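Local coordinates for protein putative oxygenase (Streptomyces coelicolor, PDB 2OG5) that catalyses the iron(II)- and 2-oxoglutarate-dependent 3-hydroxylation of L-asparagine to (2S,3S)-3-hydroxyasparagine, a building block of the calcium-dependent antibiotic of Streptomyces coelicolor, at residues Asp259-Val264 and Asp305-Val310; Arg91-Pro96 and Cys211-Leu216; Pro230-Ala235 and Ala250-Gly255; Gly206-Cys211 and His286-Ala291. All blocks are in the same frame, centred on the assembly; numbering follows the deposited sequence.

Interaction 1 of 4, residues Asp259-Val264 and Asp305-Val310; sequences DPDLRV and DNRVTV
One direct hydrogen bond, from Leu262 N to Arg307 O, and one water join the strand edge 260-262 to the turn that leads into strand 309-313. The direct bond is straight (2.9 Å, 160° at the hydrogen), and the N-H meets the oxygen almost head-on. Leu262's own carbonyl oxygen faces Asn306 O; two acceptors cannot bond each other, and water 1 donates to both.

The turn is held from within. Asp305 OD1 takes Arg307 N in an Asx turn and Arg307 NE in a salt bridge of 2.8 Å, the two donors coming from opposite faces of the carboxylate. The Arg307 chain, bent at chi2 and chi3, curls back to make this bond, while its CB and CG run alongside Asp261, whose OD1 lies 3.7 Å from Arg307 CB.

Apolar branches add packing. Leu262 CD2 rests on the backbone of Val308, 3.6 Å from its C, reaching the turn because chi1 of 85° sets CG between the backbone N and carbonyl carbon. Val264 CG1 meets Val310 CG1 at 3.9 Å, beta-branched side chains that suit extended backbone.

Asn306 ND2 bonds Pro189 O, and Asn306 OD1 accepts from the backbone N of Glu181, an iron ligand, consistent with a second-shell role for Asn306. Asp305 OD2 bonds Ser94 OG; Arg307, with its two N-H donors to OD1, would probably favour the ionised carboxylate.

Interaction 2 of 4, residues Arg91-Pro96 and Cys211-Leu216; sequences RRDSGP and CVRRVL
An Asx turn just after helix 81-92 meets the capped start of helix 212-215, and Arg213 ties the two together. In the turn, Asp93 OD1 accepts from Gly95 N at 2.9 Å, with the N-H arriving from above the carboxylate plane. Gly95 suits the bend because its phi is positive. On the other side Cys211 is the N-cap: its SG, placed anti to the backbone N (chi1 -173°), takes the long bond from Arg213 N.

From the first turn of that helix Arg213 stretches out, extended from CG to NE, and lays one edge of its guanidinium against the Asx turn. NH1 donates to Gly95 O at 2.9 Å and also to Ser94 OG at 3.0 Å, both acceptors at the guanidinium edge, close to its plane. NH2 reaches Ser94 N through water 2, while NE pairs with Asp259. Arginine suits the place because its length spans the gap and its nitrogens can serve Gly95 O, Ser94 OG, water 2 and Asp259 at once.

Arg214 behaves differently. Its guanidinium carries Pro96 CB over the centre of one face, 3.7 Å from CZ, and the bend at chi2 folds it alongside the ring; Asp97 takes its NE in a salt bridge. Pro96 O lies 3.4 Å from Cys211 SG and is buried here with no hydrogen-bonding partner in the model.

The contact thus links the end of helix 81-92 to the junction of strand 207-211 with helix 212-215. Ser94 OG bonds Asp305 at the end of strand 301-305, and Val215 faces helix 274-290.

Interaction 3 of 4, residues Pro230-Ala235 and Ala250-Gly255; sequences PEFRTA and APVLLG
A single antiparallel bridge, Phe232 with Ala250 as a hydrogen-bonded pair, joins strand 232-233 to the chain that approaches strand 253-255. It lies in the excursion between helix 221-227 and helix 274-290, within the clavaminate synthase-like jelly-roll enzyme.

Of the two backbone bonds, the one from Ala250 N to Phe232 O is good, 2.8 Å and 165° at the hydrogen. The return bond from Phe232 N to Ala250 O is weak, long at 3.2 Å and bent to 129°. The pairing does not extend to a second bridge: Val252 leaves the extended conformation, and Pro230, which would face it, has no N-H. Ala250 itself is small, and its CB points away from the bridge.

Apolar packing covers the flanks. Pro230 and Pro251 meet with their rings, CB of the first 4.3 Å from CD of the second, so two rigid rings lie beside one end of the bridge. Phe232 turns its side chain toward the other segment, and Leu227, Ala276 and Leu280 of the neighbouring helices also touch it, which suits a large aromatic residue.

The aromatic contacts are of two kinds. Ala250 O lies at the ring's edge, near its plane, 3.4 Å from Phe232 CD2. Over one face comes a CH-pi contact: Val252, crossing the phenyl group at about a right angle, sets CG2 only 13° off the ring normal and 3.7 Å from its centroid.

Interaction 4 of 4, residues Gly206-Cys211 and His286-Ala291; sequences GLRTAC and HFDATA
The guanidinium of Arg208 has the methyl group of Ala291 over one face, offset toward the rim, with CB 3.5 Å from NH2, and Asp288 at its edge. Two nitrogens grip that aspartate end-on, one at a carboxylate oxygen, one at the backbone carbonyl. NH1 makes a salt bridge to Asp288 OD1 at 2.8 Å; it comes from above the carboxylate plane, and the guanidinium and carboxylate planes stand 78° apart. NH2 reaches the backbone Asp288 O at 3.0 Å in the carbonyl plane, on a lone pair. The bend at chi3 (78°) swings the guanidinium across to the helix, where Asp288, with CG anti to its own N, brings its carboxylate back to meet it. Water 3, in the guanidinium plane, links NH2 to Ala291 O, and NE bonds Thr293.

The phenyl ring of Phe287 is met obliquely by Ala210 CB, 3.7 Å from CD1. Ala210 CB points toward the helix, and its small side chain lets the strand come close: Ala291 CA lies 3.2 Å from Thr209 O in a CA-H...O contact.

Farther along, water 5 accepts from Cys211 N and donates to Thr290 OG1. That threonine also bonds back to His286 O at 2.9 Å, a last-turn helix residue spending its hydroxyl on the helix's own carbonyl.

Strand 207-211 and helix 286-290 cross at 115°, their axes 7.5 Å apart. Helix 274-290 belongs to the insert between strands 207-211 and 292-294 and packs on the four-stranded sheet of the jelly-roll, whose strand 309-313 carries the iron ligand His311; a large insert at this point is known in this oxygenase family.

Interactions 1 and 4 use the neighbouring strands 309-313 and 207-211 of the four-stranded antiparallel sheet, and interaction 2 begins where 207-211 ends. The centres of interactions 1 and 2 are about 8 Å apart, those of 2 and 4 about 12 Å, and these last two share Cys211. Interaction 3 lies farther out, its centre about 12 Å from that of interaction 1, joined to it through the paired strands 253-255 and 260-262. Along the chain interaction 2 closes before 3 and 1 open, the segments of 4 alternate with those of 1 and 2, and interaction 3 lies between the two segments of 4. Interactions 1, 2 and 4 thus knit distant stretches around the strand carrying the iron ligand His311.

Interaction 1 of 4, residues Asp259-Val264 and Asp305-Val310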
# COMPACT_ATOMS: atom_id res chain seq x y z
N ASP A 259 -1.63 -21.97 3.74
CA ASP A 259 -1.20 -20.71 3.13
C ASP A 259 -2.42 -19.78 2.93
O ASP A 259 -2.75 -19.41 1.80
CB ASP A 259 -0.49 -21.02 1.80
CG ASP A 259 0.11 -19.79 1.11
OD1 ASP A 259 0.39 -18.76 1.77
OD2 ASP A 259 0.33 -19.86 -0.12
N PRO A 260 -3.09 -19.40 4.03
CA PRO A 260 -4.27 -18.55 3.89
C PRO A 260 -3.97 -17.10 3.49
O PRO A 260 -2.86 -16.60 3.68
CB PRO A 260 -4.87 -18.56 5.29
CG PRO A 260 -3.72 -18.78 6.19
CD PRO A 260 -2.80 -19.72 5.44
N ASP A 261 -4.98 -16.44 2.94
CA ASP A 261 -5.02 -14.98 2.94
C ASP A 261 -5.64 -14.53 4.25
O ASP A 261 -6.20 -15.35 5.00
CB ASP A 261 -5.87 -14.45 1.78
CG ASP A 261 -5.29 -14.76 0.42
OD1 ASP A 261 -4.08 -15.01 0.30
OD2 ASP A 261 -6.06 -14.73 -0.56
N LEU A 262 -5.57 -13.24 4.56
CA LEU A 262 -6.32 -12.72 5.71
C LEU A 262 -6.96 -11.37 5.44
O LEU A 262 -6.63 -10.67 4.48
CB LEU A 262 -5.46 -12.67 6.97
CG LEU A 262 -4.57 -11.47 7.21
CD1 LEU A 262 -3.96 -11.60 8.61
CD2 LEU A 262 -3.49 -11.35 6.13
N ARG A 263 -7.91 -11.02 6.31
CA ARG A 263 -8.67 -9.79 6.20
C ARG A 263 -8.92 -9.30 7.63
O ARG A 263 -9.76 -9.86 8.34
CB ARG A 263 -9.97 -10.07 5.46
CG ARG A 263 -10.82 -8.86 5.19
CD ARG A 263 -11.99 -9.22 4.29
NE ARG A 263 -13.12 -9.74 5.04
CZ ARG A 263 -14.22 -9.05 5.34
NH1 ARG A 263 -14.37 -7.77 4.98
NH2 ARG A 263 -15.19 -9.64 6.01
N VAL A 264 -8.16 -8.30 8.06
CA VAL A 264 -8.28 -7.80 9.42
C VAL A 264 -7.80 -6.36 9.52
O VAL A 264 -6.91 -5.93 8.78
CB VAL A 264 -7.49 -8.70 10.42
CG1 VAL A 264 -5.98 -8.52 10.26
CG2 VAL A 264 -7.93 -8.45 11.87
N ASP A 305 2.04 -7.07 -0.14
CA ASP A 305 1.00 -7.97 -0.61
C ASP A 305 -0.12 -7.96 0.41
O ASP A 305 -0.03 -8.58 1.47
CB ASP A 305 1.57 -9.38 -0.80
CG ASP A 305 0.57 -10.34 -1.39
OD1 ASP A 305 -0.65 -10.05 -1.30
OD2 ASP A 305 0.98 -11.40 -1.93
N ASN A 306 -1.18 -7.24 0.09
CA ASN A 306 -2.28 -6.98 1.01
C ASN A 306 -3.18 -8.19 1.22
O ASN A 306 -4.09 -8.12 2.07
CB ASN A 306 -3.11 -5.80 0.48
CG ASN A 306 -4.04 -5.21 1.53
OD1 ASN A 306 -3.64 -4.97 2.69
ND2 ASN A 306 -5.29 -4.93 1.13
N ARG A 307 -2.96 -9.27 0.48
CA ARG A 307 -3.69 -10.52 0.71
C ARG A 307 -3.16 -11.27 1.93
O ARG A 307 -3.91 -11.99 2.59
CB ARG A 307 -3.59 -11.48 -0.49
CG ARG A 307 -4.54 -11.25 -1.66
CD ARG A 307 -4.05 -10.22 -2.64
NE ARG A 307 -2.73 -10.50 -3.19
CZ ARG A 307 -2.47 -11.08 -4.36
NH1 ARG A 307 -3.44 -11.44 -5.19
NH2 ARG A 307 -1.22 -11.29 -4.73
N VAL A 308 -1.86 -11.11 2.23
CA VAL A 308 -1.19 -11.91 3.26
C VAL A 308 -0.45 -11.09 4.31
O VAL A 308 0.01 -11.64 5.31
CB VAL A 308 -0.20 -12.92 2.64
CG1 VAL A 308 -0.95 -14.00 1.87
CG2 VAL A 308 0.84 -12.23 1.77
N THR A 309 -0.35 -9.77 4.12
CA THR A 309 0.47 -8.93 4.97
C THR A 309 -0.30 -7.72 5.43
O THR A 309 -0.90 -7.02 4.61
CB THR A 309 1.75 -8.52 4.21
OG1 THR A 309 2.48 -9.71 3.90
CG2 THR A 309 2.66 -7.60 5.03
N VAL A 310 -0.29 -7.49 6.75
CA VAL A 310 -0.81 -6.27 7.36
C VAL A 310 0.31 -5.26 7.51
O VAL A 310 1.49 -5.62 7.53
CB VAL A 310 -1.45 -6.55 8.73
CG1 VAL A 310 -2.65 -7.48 8.59
CG2 VAL A 310 -0.43 -7.16 9.73
O HOH W 1 -6.72 -8.27 3.12

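Interaction 2 of 4, residues Arg91-Pro96 and Cys211-Leu216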
# COMPACT_ATOMS: atom_id res chain seq x y z
N ARG A 91 5.00 -11.11 -7.79
CA ARG A 91 3.56 -11.27 -8.03
C ARG A 91 3.19 -12.75 -7.93
O ARG A 91 2.13 -13.09 -7.43
CB ARG A 91 3.18 -10.73 -9.41
CG ARG A 91 1.68 -10.66 -9.66
CD ARG A 91 1.40 -10.37 -11.13
NE ARG A 91 -0.00 -10.03 -11.37
CZ ARG A 91 -0.99 -10.91 -11.57
NH1 ARG A 91 -0.78 -12.22 -11.59
NH2 ARG A 91 -2.22 -10.45 -11.76
N ARG A 92 4.07 -13.61 -8.40
CA ARG A 92 3.82 -15.06 -8.36
C ARG A 92 3.94 -15.63 -6.94
O ARG A 92 3.19 -16.52 -6.57
CB ARG A 92 4.78 -15.78 -9.30
CG ARG A 92 4.68 -17.31 -9.30
CD ARG A 92 3.30 -17.79 -9.64
NE ARG A 92 3.20 -19.25 -9.59
CZ ARG A 92 2.81 -19.93 -8.52
NH1 ARG A 92 2.53 -19.30 -7.39
NH2 ARG A 92 2.72 -21.24 -8.58
N ASP A 93 4.91 -15.12 -6.18
CA ASP A 93 5.15 -15.56 -4.81
C ASP A 93 5.76 -14.40 -4.03
O ASP A 93 6.90 -14.02 -4.27
CB ASP A 93 6.09 -16.77 -4.84
CG ASP A 93 6.37 -17.34 -3.46
OD1 ASP A 93 6.01 -16.71 -2.43
OD2 ASP A 93 6.97 -18.44 -3.41
N SER A 94 4.99 -13.84 -3.10
CA SER A 94 5.45 -12.67 -2.35
C SER A 94 6.33 -13.04 -1.15
O SER A 94 6.78 -12.17 -0.41
CB SER A 94 4.26 -11.80 -1.94
OG SER A 94 3.31 -12.55 -1.22
N GLY A 95 6.60 -14.33 -0.97
CA GLY A 95 7.57 -14.79 -0.00
C GLY A 95 7.08 -14.78 1.43
O GLY A 95 5.96 -14.39 1.72
N PRO A 96 7.94 -15.21 2.36
CA PRO A 96 7.52 -15.35 3.75
C PRO A 96 7.12 -14.05 4.46
O PRO A 96 6.40 -14.12 5.45
CB PRO A 96 8.74 -16.00 4.42
CG PRO A 96 9.87 -15.72 3.53
CD PRO A 96 9.33 -15.63 2.15
N CYS A 211 3.47 -10.55 8.13
CA CYS A 211 2.86 -11.50 7.21
C CYS A 211 2.27 -12.67 7.96
O CYS A 211 2.90 -13.22 8.87
CB CYS A 211 3.91 -11.98 6.21
SG CYS A 211 3.28 -13.01 4.86
N VAL A 212 1.06 -13.06 7.56
CA VAL A 212 0.40 -14.23 8.14
C VAL A 212 1.26 -15.50 8.01
O VAL A 212 1.15 -16.41 8.83
CB VAL A 212 -1.00 -14.47 7.52
CG1 VAL A 212 -0.89 -14.93 6.08
CG2 VAL A 212 -1.80 -15.48 8.36
N ARG A 213 2.13 -15.55 7.00
CA ARG A 213 3.04 -16.70 6.82
C ARG A 213 4.05 -16.87 7.96
O ARG A 213 4.45 -18.00 8.27
CB ARG A 213 3.80 -16.61 5.49
CG ARG A 213 2.89 -16.73 4.28
CD ARG A 213 3.60 -16.51 2.96
NE ARG A 213 2.64 -16.72 1.89
CZ ARG A 213 2.55 -16.00 0.76
NH1 ARG A 213 3.39 -15.01 0.51
NH2 ARG A 213 1.61 -16.28 -0.11
N ARG A 214 4.48 -15.76 8.56
CA ARG A 214 5.39 -15.81 9.70
C ARG A 214 4.66 -16.19 10.97
O ARG A 214 5.26 -16.81 11.84
CB ARG A 214 6.08 -14.47 9.96
CG ARG A 214 7.00 -13.97 8.86
CD ARG A 214 8.21 -14.87 8.69
NE ARG A 214 9.29 -14.22 7.94
CZ ARG A 214 10.40 -14.83 7.56
NH1 ARG A 214 10.62 -16.11 7.88
NH2 ARG A 214 11.33 -14.17 6.88
N VAL A 215 3.39 -15.82 11.11
CA VAL A 215 2.71 -16.01 12.39
C VAL A 215 1.86 -17.27 12.48
O VAL A 215 1.76 -17.84 13.57
CB VAL A 215 1.86 -14.79 12.83
CG1 VAL A 215 2.69 -13.50 12.71
CG2 VAL A 215 0.60 -14.67 12.05
N LEU A 216 1.25 -17.72 11.38
CA LEU A 216 0.33 -18.87 11.44
C LEU A 216 0.90 -20.08 12.20
O LEU A 216 0.21 -20.62 13.06
CB LEU A 216 -0.17 -19.27 10.05
CG LEU A 216 -1.23 -20.39 10.02
CD1 LEU A 216 -2.50 -19.96 10.74
CD2 LEU A 216 -1.55 -20.81 8.60
O HOH W 2 2.33 -15.40 -2.73

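Interaction 3 of 4, residues Pro230-Ala235 and Ala250-Gly255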
# COMPACT_ATOMS: atom_id res chain seq x y z
N PRO A 230 -16.67 -17.38 11.45
CA PRO A 230 -17.29 -16.12 11.07
C PRO A 230 -17.69 -15.28 12.27
O PRO A 230 -18.89 -15.05 12.51
CB PRO A 230 -18.51 -16.57 10.26
CG PRO A 230 -18.89 -17.85 10.88
CD PRO A 230 -17.60 -18.52 11.28
N GLU A 231 -16.71 -14.81 13.03
CA GLU A 231 -16.96 -14.17 14.31
C GLU A 231 -16.27 -12.81 14.44
O GLU A 231 -15.95 -12.37 15.54
CB GLU A 231 -16.56 -15.13 15.43
CG GLU A 231 -17.36 -16.42 15.38
CD GLU A 231 -17.02 -17.41 16.46
OE1 GLU A 231 -16.18 -17.11 17.33
OE2 GLU A 231 -17.62 -18.51 16.45
N PHE A 232 -16.09 -12.15 13.29
CA PHE A 232 -15.42 -10.85 13.24
C PHE A 232 -16.18 -9.90 12.32
O PHE A 232 -16.52 -10.25 11.19
CB PHE A 232 -13.99 -11.02 12.74
CG PHE A 232 -13.21 -12.06 13.49
CD1 PHE A 232 -12.46 -11.73 14.61
CD2 PHE A 232 -13.25 -13.39 13.08
CE1 PHE A 232 -11.73 -12.69 15.30
CE2 PHE A 232 -12.54 -14.36 13.77
CZ PHE A 232 -11.78 -14.02 14.88
N ARG A 233 -16.42 -8.69 12.80
CA ARG A 233 -17.16 -7.69 12.05
C ARG A 233 -16.25 -6.50 11.73
O ARG A 233 -15.75 -5.85 12.64
CB ARG A 233 -18.34 -7.21 12.89
CG ARG A 233 -19.28 -6.24 12.19
CD ARG A 233 -20.42 -5.85 13.12
NE ARG A 233 -21.24 -7.01 13.52
CZ ARG A 233 -22.32 -7.46 12.87
NH1 ARG A 233 -22.75 -6.88 11.75
NH2 ARG A 233 -22.97 -8.52 13.35
N THR A 234 -16.05 -6.22 10.44
CA THR A 234 -15.26 -5.07 10.01
C THR A 234 -16.16 -4.13 9.19
O THR A 234 -16.30 -4.28 7.99
CB THR A 234 -14.04 -5.52 9.18
OG1 THR A 234 -13.32 -6.52 9.89
CG2 THR A 234 -13.09 -4.34 8.89
N ALA A 235 -16.79 -3.17 9.87
CA ALA A 235 -17.76 -2.31 9.20
C ALA A 235 -17.03 -1.28 8.34
O ALA A 235 -15.89 -0.92 8.65
CB ALA A 235 -18.67 -1.62 10.22
N ALA A 250 -17.67 -12.31 9.62
CA ALA A 250 -16.92 -13.14 8.69
C ALA A 250 -15.60 -13.55 9.32
O ALA A 250 -15.18 -12.95 10.31
CB ALA A 250 -16.68 -12.38 7.40
N PRO A 251 -14.93 -14.56 8.75
CA PRO A 251 -13.62 -14.97 9.25
C PRO A 251 -12.50 -13.98 8.94
O PRO A 251 -12.63 -13.17 8.03
CB PRO A 251 -13.35 -16.29 8.51
CG PRO A 251 -14.66 -16.71 7.94
CD PRO A 251 -15.36 -15.43 7.64
N VAL A 252 -11.42 -14.10 9.70
CA VAL A 252 -10.20 -13.35 9.44
C VAL A 252 -9.34 -14.12 8.43
O VAL A 252 -8.80 -13.51 7.51
CB VAL A 252 -9.42 -13.09 10.74
CG1 VAL A 252 -7.97 -12.71 10.45
CG2 VAL A 252 -10.11 -11.98 11.54
N LEU A 253 -9.24 -15.44 8.58
CA LEU A 253 -8.46 -16.25 7.66
C LEU A 253 -9.32 -16.73 6.51
O LEU A 253 -10.49 -17.06 6.70
CB LEU A 253 -7.82 -17.45 8.39
CG LEU A 253 -6.76 -17.10 9.44
CD1 LEU A 253 -6.32 -18.35 10.21
CD2 LEU A 253 -5.53 -16.41 8.82
N LEU A 254 -8.72 -16.76 5.32
CA LEU A 254 -9.41 -17.07 4.06
C LEU A 254 -8.58 -18.01 3.21
O LEU A 254 -7.35 -17.94 3.21
CB LEU A 254 -9.63 -15.78 3.24
CG LEU A 254 -10.37 -14.62 3.93
CD1 LEU A 254 -10.16 -13.32 3.19
CD2 LEU A 254 -11.85 -14.97 4.04
N GLY A 255 -9.24 -18.91 2.49
CA GLY A 255 -8.56 -19.73 1.50
C GLY A 255 -7.92 -21.00 2.04
O GLY A 255 -8.55 -21.77 2.77

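Interaction 4 of 4, residues Gly206-Cys211 and His286-Ala291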
# COMPACT_ATOMS: atom_id res chain seq x y z
N GLY A 206 8.78 4.50 11.17
CA GLY A 206 9.09 3.37 10.32
C GLY A 206 7.81 2.65 9.90
O GLY A 206 6.87 2.53 10.68
N LEU A 207 7.81 2.18 8.66
CA LEU A 207 6.76 1.30 8.17
C LEU A 207 6.95 -0.06 8.83
O LEU A 207 8.07 -0.57 8.88
CB LEU A 207 6.89 1.13 6.66
CG LEU A 207 5.98 0.11 5.96
CD1 LEU A 207 4.53 0.53 6.02
CD2 LEU A 207 6.46 -0.08 4.52
N ARG A 208 5.86 -0.64 9.31
CA ARG A 208 5.90 -1.99 9.86
C ARG A 208 5.04 -2.91 9.01
O ARG A 208 3.89 -2.56 8.70
CB ARG A 208 5.40 -2.02 11.30
CG ARG A 208 6.17 -1.09 12.27
CD ARG A 208 5.91 -1.52 13.71
NE ARG A 208 6.70 -2.69 14.09
CZ ARG A 208 6.38 -3.53 15.08
NH1 ARG A 208 5.28 -3.36 15.80
NH2 ARG A 208 7.18 -4.55 15.36
N THR A 209 5.58 -4.05 8.61
CA THR A 209 4.80 -5.06 7.85
C THR A 209 4.88 -6.41 8.56
O THR A 209 5.94 -6.80 9.02
CB THR A 209 5.30 -5.18 6.39
OG1 THR A 209 6.66 -5.61 6.36
CG2 THR A 209 5.17 -3.84 5.66
N ALA A 210 3.75 -7.10 8.66
CA ALA A 210 3.72 -8.43 9.28
C ALA A 210 2.89 -9.40 8.45
O ALA A 210 1.75 -9.11 8.12
CB ALA A 210 3.18 -8.35 10.68
N CYS A 211 3.47 -10.55 8.13
CA CYS A 211 2.86 -11.50 7.21
C CYS A 211 2.27 -12.67 7.96
O CYS A 211 2.90 -13.22 8.87
CB CYS A 211 3.91 -11.98 6.21
SG CYS A 211 3.28 -13.01 4.86
N HIS A 286 1.66 -11.60 17.93
CA HIS A 286 2.58 -12.25 17.00
C HIS A 286 2.95 -11.36 15.80
O HIS A 286 4.08 -11.43 15.30
CB HIS A 286 2.02 -13.60 16.52
CG HIS A 286 2.09 -14.67 17.57
ND1 HIS A 286 1.07 -14.91 18.46
CD2 HIS A 286 3.08 -15.55 17.88
CE1 HIS A 286 1.42 -15.90 19.27
NE2 HIS A 286 2.64 -16.29 18.94
N PHE A 287 2.01 -10.53 15.35
CA PHE A 287 2.33 -9.50 14.35
C PHE A 287 3.42 -8.59 14.89
O PHE A 287 4.40 -8.28 14.21
CB PHE A 287 1.13 -8.59 14.01
CG PHE A 287 0.08 -9.20 13.11
CD1 PHE A 287 0.37 -10.20 12.19
CD2 PHE A 287 -1.21 -8.69 13.15
CE1 PHE A 287 -0.63 -10.70 11.34
CE2 PHE A 287 -2.20 -9.18 12.30
CZ PHE A 287 -1.91 -10.19 11.42
N ASP A 288 3.26 -8.16 16.14
CA ASP A 288 4.23 -7.28 16.73
C ASP A 288 5.61 -7.95 16.80
O ASP A 288 6.61 -7.30 16.54
CB ASP A 288 3.80 -6.86 18.13
CG ASP A 288 4.68 -5.80 18.71
OD1 ASP A 288 4.58 -4.65 18.24
OD2 ASP A 288 5.48 -6.12 19.61
N ALA A 289 5.64 -9.25 17.13
CA ALA A 289 6.91 -9.96 17.32
C ALA A 289 7.66 -10.23 16.02
O ALA A 289 8.90 -10.25 16.00
CB ALA A 289 6.67 -11.27 18.06
N THR A 290 6.92 -10.41 14.93
CA THR A 290 7.51 -10.85 13.67
C THR A 290 7.56 -9.76 12.60
O THR A 290 8.04 -10.01 11.49
CB THR A 290 6.74 -12.03 13.10
OG1 THR A 290 5.40 -11.63 12.78
CG2 THR A 290 6.70 -13.19 14.11
N ALA A 291 7.06 -8.57 12.92
CA ALA A 291 6.99 -7.49 11.94
C ALA A 291 8.38 -7.02 11.54
O ALA A 291 9.30 -6.97 12.38
CB ALA A 291 6.20 -6.32 12.50
O HOH W 3 9.90 -4.81 13.88
O HOH W 4 6.87 -10.30 8.30
O HOH W 5 5.36 -11.19 10.17